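Local coordinates for protein serine protease inhibitor (Schistosoma haematobium, PDB 3STO) that probably inhibits serine proteases, as a trematode member of the serpin family, at residues L188-F202 with I341-A355. Numbering follows the deposited sequence.
Sequences LVNVFYFRDFWQSPF and IQTNVLKLNESGIEA
Trp198 packs against Gly352 in the breach of a serpin's large central sheet, where strand s3A (188-197) lies beside strand s5A (341-348), from which the chain continues toward the reactive-centre loop. In serpins this s3A–s5A seam is the one that opens to admit the cleaved loop, and here it is zipped at both ends and splayed between. At one end the strands run parallel: Asn190 N donates to Ile341 O (2.8 Å) and Thr343 N to Asn190 O. Beyond Thr343 they diverge, with the CA atoms of Tyr193 and Val345 7.4 Å apart. At the other end residues 352-353, doubling back after a turn, pair antiparallel with 196-197 through Ile353 N to Asp196 O.

One side-chain bond reinforces the parallel end, at the shutter beside helix 43-55. Asn190 and Gln342 lie alongside each other, NE2 of Gln342 meeting OD1 of Asn190 at 3.1 Å; the same NE2 also serves Cys42 O. In the gap, a water accepts a hydrogen bond from Phe194 N and lies within bonding distance of Phe192 O and Glu354 OE2 (2.9 Å).

The indole is held by packing and by one polar bond. With CG anti to the carbonyl carbon (chi1 -61°), Trp198 sets one face under Gly352 CA, a CH-pi contact 3.5 Å from the five-membered ring's centroid, while Phe202 CE1 lies over the opposite face. CZ2 reaches Leu348 CG. Separately, Phe194 CD1 touches Ile353 CG2 nearby. In the ring plane, Trp198 NE1 donates almost straight (171°) to Asn349 O at 3.0 Å.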
loop_
_atom_site.group_PDB
_atom_site.type_symbol
_atom_site.label_atom_id
_atom_site.label_comp_id
_atom_site.label_asym_id
_atom_site.label_seq_id
_atom_site.Cartn_x
_atom_site.Cartn_y
_atom_site.Cartn_z
ATOM N N LEU A 188 -11.355 -2.209 11.638
ATOM C CA LEU A 188 -10.730 -1.177 10.805
ATOM C C LEU A 188 -10.408 -1.754 9.424
ATOM O O LEU A 188 -9.892 -2.883 9.315
ATOM C CB LEU A 188 -9.439 -0.678 11.438
ATOM C CG LEU A 188 -9.468 -0.071 12.836
ATOM C CD1 LEU A 188 -8.041 0.228 13.278
ATOM C CD2 LEU A 188 -10.304 1.172 12.822
ATOM N N VAL A 189 -10.730 -0.972 8.396
ATOM C CA VAL A 189 -10.560 -1.340 6.993
ATOM C C VAL A 189 -9.821 -0.217 6.245
ATOM O O VAL A 189 -10.285 0.916 6.180
ATOM C CB VAL A 189 -11.923 -1.629 6.285
ATOM C CG1 VAL A 189 -11.689 -2.166 4.886
ATOM C CG2 VAL A 189 -12.734 -2.650 7.053
ATOM N N ASN A 190 -8.647 -0.527 5.711
ATOM C CA ASN A 190 -7.925 0.423 4.866
ATOM C C ASN A 190 -7.967 0.084 3.351
ATOM O O ASN A 190 -7.783 -1.054 2.933
ATOM C CB ASN A 190 -6.471 0.646 5.340
ATOM C CG ASN A 190 -5.736 1.674 4.459
ATOM O OD1 ASN A 190 -4.916 1.327 3.598
ATOM N ND2 ASN A 190 -6.070 2.942 4.646
ATOM N N VAL A 191 -8.260 1.102 2.561
ATOM C CA VAL A 191 -8.288 1.015 1.119
ATOM C C VAL A 191 -7.318 2.042 0.542
ATOM O O VAL A 191 -7.335 3.229 0.914
ATOM C CB VAL A 191 -9.694 1.309 0.561
ATOM C CG1 VAL A 191 -9.642 1.472 -0.953
ATOM C CG2 VAL A 191 -10.677 0.219 0.967
ATOM N N PHE A 192 -6.460 1.599 -0.364
ATOM C CA PHE A 192 -5.553 2.548 -0.999
ATOM C C PHE A 192 -5.634 2.427 -2.506
ATOM O O PHE A 192 -5.136 1.466 -3.105
ATOM C CB PHE A 192 -4.127 2.331 -0.530
ATOM C CG PHE A 192 -3.247 3.540 -0.676
ATOM C CD1 PHE A 192 -2.504 3.741 -1.845
ATOM C CD2 PHE A 192 -3.135 4.461 0.373
ATOM C CE1 PHE A 192 -1.672 4.857 -1.958
ATOM C CE2 PHE A 192 -2.302 5.570 0.278
ATOM C CZ PHE A 192 -1.564 5.776 -0.882
ATOM N N TYR A 193 -6.279 3.416 -3.103
ATOM C CA TYR A 193 -6.564 3.379 -4.527
ATOM C C TYR A 193 -5.654 4.357 -5.274
ATOM O O TYR A 193 -5.695 5.577 -5.055
ATOM C CB TYR A 193 -8.047 3.706 -4.762
ATOM C CG TYR A 193 -8.592 3.439 -6.148
ATOM C CD1 TYR A 193 -8.718 2.154 -6.632
ATOM C CD2 TYR A 193 -9.026 4.486 -6.956
ATOM C CE1 TYR A 193 -9.252 1.913 -7.902
ATOM C CE2 TYR A 193 -9.556 4.265 -8.220
ATOM C CZ TYR A 193 -9.675 2.977 -8.687
ATOM O OH TYR A 193 -10.205 2.758 -9.947
ATOM N N PHE A 194 -4.837 3.793 -6.152
ATOM C CA PHE A 194 -4.011 4.557 -7.053
ATOM C C PHE A 194 -4.519 4.392 -8.484
ATOM O O PHE A 194 -4.836 3.297 -8.906
ATOM C CB PHE A 194 -2.556 4.090 -6.948
ATOM C CG PHE A 194 -1.611 4.895 -7.773
ATOM C CD1 PHE A 194 -1.488 4.659 -9.143
ATOM C CD2 PHE A 194 -0.861 5.916 -7.191
ATOM C CE1 PHE A 194 -0.599 5.413 -9.928
ATOM C CE2 PHE A 194 0.022 6.676 -7.953
ATOM C CZ PHE A 194 0.153 6.431 -9.329
ATOM N N ARG A 195 -4.571 5.481 -9.237
ATOM C CA ARG A 195 -5.027 5.429 -10.618
ATOM C C ARG A 195 -4.418 6.542 -11.483
ATOM O O ARG A 195 -4.515 7.734 -11.164
ATOM C CB ARG A 195 -6.550 5.470 -10.675
ATOM C CG ARG A 195 -7.108 5.373 -12.084
ATOM C CD ARG A 195 -8.244 6.384 -12.294
ATOM N NE ARG A 195 -9.572 5.805 -12.119
ATOM C CZ ARG A 195 -10.650 6.511 -11.791
ATOM N NH1 ARG A 195 -10.538 7.817 -11.583
ATOM N NH2 ARG A 195 -11.835 5.915 -11.653
ATOM N N ASP A 196 -3.759 6.130 -12.565
ATOM C CA ASP A 196 -3.266 7.056 -13.564
ATOM C C ASP A 196 -2.912 6.356 -14.888
ATOM O O ASP A 196 -2.626 5.178 -14.911
ATOM C CB ASP A 196 -2.061 7.829 -13.027
ATOM C CG ASP A 196 -1.824 9.157 -13.778
ATOM O OD1 ASP A 196 -2.658 9.509 -14.646
ATOM O OD2 ASP A 196 -0.801 9.835 -13.510
ATOM N N PHE A 197 -2.935 7.118 -15.976
ATOM C CA PHE A 197 -2.436 6.691 -17.279
ATOM C C PHE A 197 -0.921 6.682 -17.261
ATOM O O PHE A 197 -0.302 7.404 -16.457
ATOM C CB PHE A 197 -2.905 7.673 -18.358
ATOM C CG PHE A 197 -4.372 7.602 -18.653
ATOM C CD1 PHE A 197 -4.998 6.384 -18.848
ATOM C CD2 PHE A 197 -5.137 8.745 -18.692
ATOM C CE1 PHE A 197 -6.358 6.308 -19.094
ATOM C CE2 PHE A 197 -6.495 8.676 -18.949
ATOM C CZ PHE A 197 -7.102 7.454 -19.153
ATOM N N TRP A 198 -0.333 5.840 -18.116
ATOM C CA TRP A 198 1.089 5.919 -18.428
ATOM C C TRP A 198 1.357 7.255 -19.062
ATOM O O TRP A 198 0.540 7.769 -19.816
ATOM C CB TRP A 198 1.540 4.836 -19.424
ATOM C CG TRP A 198 1.332 3.446 -18.938
ATOM C CD1 TRP A 198 0.454 2.526 -19.438
ATOM C CD2 TRP A 198 1.991 2.820 -17.824
ATOM N NE1 TRP A 198 0.531 1.361 -18.707
ATOM C CE2 TRP A 198 1.469 1.510 -17.715
ATOM C CE3 TRP A 198 2.973 3.243 -16.903
ATOM C CZ2 TRP A 198 1.897 0.610 -16.731
ATOM C CZ3 TRP A 198 3.393 2.352 -15.925
ATOM C CH2 TRP A 198 2.858 1.043 -15.850
ATOM N N GLN A 199 2.512 7.813 -18.743
ATOM C CA GLN A 199 3.029 8.935 -19.499
ATOM C C GLN A 199 3.163 8.512 -20.991
ATOM O O GLN A 199 2.813 9.273 -21.892
ATOM C CB GLN A 199 4.352 9.417 -18.881
ATOM C CG GLN A 199 4.829 10.760 -19.383
ATOM C CD GLN A 199 5.352 10.670 -20.827
ATOM O OE1 GLN A 199 6.029 9.717 -21.188
ATOM N NE2 GLN A 199 5.017 11.655 -21.647
ATOM N N SER A 200 3.638 7.284 -21.226
ATOM C CA SER A 200 3.683 6.677 -22.567
ATOM C C SER A 200 3.059 5.254 -22.639
ATOM O O SER A 200 3.708 4.253 -22.345
ATOM C CB SER A 200 5.118 6.654 -23.070
ATOM O OG SER A 200 5.137 5.958 -24.277
ATOM N N PRO A 201 1.796 5.167 -23.048
ATOM C CA PRO A 201 1.008 3.938 -22.979
ATOM C C PRO A 201 1.446 2.925 -24.005
ATOM O O PRO A 201 2.048 3.300 -25.000
ATOM C CB PRO A 201 -0.420 4.419 -23.319
ATOM C CG PRO A 201 -0.344 5.884 -23.359
ATOM C CD PRO A 201 1.040 6.242 -23.700
ATOM N N PHE A 202 1.153 1.658 -23.749
ATOM C CA PHE A 202 1.473 0.576 -24.665
ATOM C C PHE A 202 0.416 0.603 -25.735
ATOM O O PHE A 202 -0.705 0.988 -25.463
ATOM C CB PHE A 202 1.411 -0.781 -23.952
ATOM C CG PHE A 202 2.479 -0.986 -22.894
ATOM C CD1 PHE A 202 2.266 -0.572 -21.580
ATOM C CD2 PHE A 202 3.686 -1.610 -23.215
ATOM C CE1 PHE A 202 3.225 -0.791 -20.604
ATOM C CE2 PHE A 202 4.665 -1.830 -22.253
ATOM C CZ PHE A 202 4.427 -1.410 -20.915
ATOM N N ILE A 341 -7.687 -4.652 8.588
ATOM C CA ILE A 341 -7.629 -5.292 7.296
ATOM C C ILE A 341 -7.313 -4.265 6.239
ATOM O O ILE A 341 -7.959 -3.218 6.193
ATOM C CB ILE A 341 -8.984 -5.996 6.947
ATOM C CG1 ILE A 341 -9.246 -7.169 7.895
ATOM C CG2 ILE A 341 -8.955 -6.567 5.562
ATOM C CD1 ILE A 341 -10.688 -7.635 7.872
ATOM N N GLN A 342 -6.315 -4.575 5.402
ATOM C CA GLN A 342 -6.047 -3.802 4.185
ATOM C C GLN A 342 -6.449 -4.593 2.920
ATOM O O GLN A 342 -6.089 -5.752 2.742
ATOM C CB GLN A 342 -4.587 -3.316 4.109
ATOM C CG GLN A 342 -4.303 -2.504 2.855
ATOM C CD GLN A 342 -2.866 -1.997 2.803
ATOM O OE1 GLN A 342 -1.939 -2.747 2.489
ATOM N NE2 GLN A 342 -2.674 -0.721 3.110
ATOM N N THR A 343 -7.234 -3.970 2.065
ATOM C CA THR A 343 -7.645 -4.609 0.854
ATOM C C THR A 343 -7.119 -3.768 -0.313
ATOM O O THR A 343 -7.359 -2.549 -0.365
ATOM C CB THR A 343 -9.163 -4.817 0.811
ATOM O OG1 THR A 343 -9.532 -5.372 -0.465
ATOM C CG2 THR A 343 -9.889 -3.522 1.011
ATOM N N ASN A 344 -6.371 -4.425 -1.210
ATOM C CA ASN A 344 -5.613 -3.761 -2.281
ATOM C C ASN A 344 -5.967 -4.292 -3.680
ATOM O O ASN A 344 -6.363 -5.449 -3.856
ATOM C CB ASN A 344 -4.092 -3.928 -2.069
ATOM C CG ASN A 344 -3.610 -3.395 -0.728
ATOM O OD1 ASN A 344 -3.530 -2.187 -0.529
ATOM N ND2 ASN A 344 -3.279 -4.301 0.199
ATOM N N VAL A 345 -5.811 -3.436 -4.679
ATOM C CA VAL A 345 -5.882 -3.870 -6.076
ATOM C C VAL A 345 -4.775 -3.222 -6.894
ATOM O O VAL A 345 -4.515 -2.030 -6.747
ATOM C CB VAL A 345 -7.239 -3.586 -6.724
ATOM C CG1 VAL A 345 -7.653 -2.143 -6.502
ATOM C CG2 VAL A 345 -7.190 -3.943 -8.231
ATOM N N LEU A 346 -4.098 -4.039 -7.700
ATOM C CA LEU A 346 -3.100 -3.581 -8.665
ATOM C C LEU A 346 -3.515 -4.100 -10.029
ATOM O O LEU A 346 -3.351 -5.278 -10.328
ATOM C CB LEU A 346 -1.699 -4.115 -8.315
ATOM C CG LEU A 346 -0.491 -3.702 -9.194
ATOM C CD1 LEU A 346 -0.277 -2.182 -9.241
ATOM C CD2 LEU A 346 0.802 -4.374 -8.721
ATOM N N LYS A 347 -4.084 -3.221 -10.841
ATOM C CA LYS A 347 -4.478 -3.561 -12.206
ATOM C C LYS A 347 -3.592 -2.849 -13.254
ATOM O O LYS A 347 -3.618 -1.614 -13.391
ATOM C CB LYS A 347 -5.956 -3.235 -12.405
ATOM C CG LYS A 347 -6.412 -3.240 -13.821
ATOM C CD LYS A 347 -7.862 -2.815 -13.890
ATOM C CE LYS A 347 -8.311 -2.604 -15.337
ATOM N NZ LYS A 347 -9.512 -1.716 -15.424
ATOM N N LEU A 348 -2.805 -3.621 -13.990
ATOM C CA LEU A 348 -1.945 -3.037 -15.026
ATOM C C LEU A 348 -2.451 -3.408 -16.422
ATOM O O LEU A 348 -2.781 -4.558 -16.686
ATOM C CB LEU A 348 -0.525 -3.570 -14.860
ATOM C CG LEU A 348 0.701 -2.677 -14.868
ATOM C CD1 LEU A 348 0.845 -2.032 -13.519
ATOM C CD2 LEU A 348 1.903 -3.572 -15.140
ATOM N N ASN A 349 -2.522 -2.435 -17.314
ATOM C CA ASN A 349 -2.908 -2.697 -18.681
ATOM C C ASN A 349 -2.202 -1.666 -19.556
ATOM O O ASN A 349 -1.331 -0.952 -19.066
ATOM C CB ASN A 349 -4.447 -2.701 -18.852
ATOM C CG ASN A 349 -5.076 -1.335 -18.585
ATOM O OD1 ASN A 349 -4.398 -0.315 -18.619
ATOM N ND2 ASN A 349 -6.377 -1.309 -18.332
ATOM N N GLU A 350 -2.571 -1.598 -20.840
ATOM C CA GLU A 350 -1.923 -0.722 -21.819
ATOM C C GLU A 350 -2.133 0.766 -21.565
ATOM O O GLU A 350 -1.318 1.575 -21.964
ATOM C CB GLU A 350 -2.395 -1.044 -23.249
ATOM C CG GLU A 350 -1.966 -2.393 -23.775
ATOM C CD GLU A 350 -2.942 -3.521 -23.431
ATOM O OE1 GLU A 350 -3.886 -3.298 -22.625
ATOM O OE2 GLU A 350 -2.753 -4.634 -23.978
ATOM N N SER A 351 -3.244 1.112 -20.931
ATOM C CA SER A 351 -3.571 2.498 -20.616
ATOM C C SER A 351 -2.833 3.000 -19.388
ATOM O O SER A 351 -2.426 4.169 -19.345
ATOM C CB SER A 351 -5.074 2.667 -20.391
ATOM O OG SER A 351 -5.810 2.300 -21.537
ATOM N N GLY A 352 -2.685 2.142 -18.376
ATOM C CA GLY A 352 -2.007 2.560 -17.163
ATOM C C GLY A 352 -2.262 1.629 -16.003
ATOM O O GLY A 352 -2.315 0.423 -16.182
ATOM N N ILE A 353 -2.399 2.211 -14.813
ATOM C CA ILE A 353 -2.637 1.489 -13.570
ATOM C C ILE A 353 -4.026 1.836 -13.089
ATOM O O ILE A 353 -4.373 3.001 -13.025
ATOM C CB ILE A 353 -1.580 1.859 -12.519
ATOM C CG1 ILE A 353 -0.207 1.398 -13.007
ATOM C CG2 ILE A 353 -1.894 1.247 -11.151
ATOM C CD1 ILE A 353 0.925 1.877 -12.121
ATOM N N GLU A 354 -4.821 0.824 -12.755
ATOM C CA GLU A 354 -6.252 1.016 -12.490
ATOM C C GLU A 354 -6.908 1.938 -13.521
ATOM O O GLU A 354 -7.845 2.676 -13.201
ATOM C CB GLU A 354 -6.521 1.548 -11.078
ATOM C CG GLU A 354 -6.465 0.494 -9.985
ATOM C CD GLU A 354 -5.045 0.089 -9.595
ATOM O OE1 GLU A 354 -4.472 -0.776 -10.283
ATOM O OE2 GLU A 354 -4.491 0.615 -8.590
ATOM N N ALA A 355 -6.410 1.889 -14.752
ATOM C CA ALA A 355 -6.905 2.752 -15.821
ATOM C C ALA A 355 -7.938 2.052 -16.700
ATOM O O ALA A 355 -8.178 0.853 -16.555
ATOM C CB ALA A 355 -5.735 3.263 -16.667
HETATM O O HOH W 1 -4.499 1.038 -5.747
#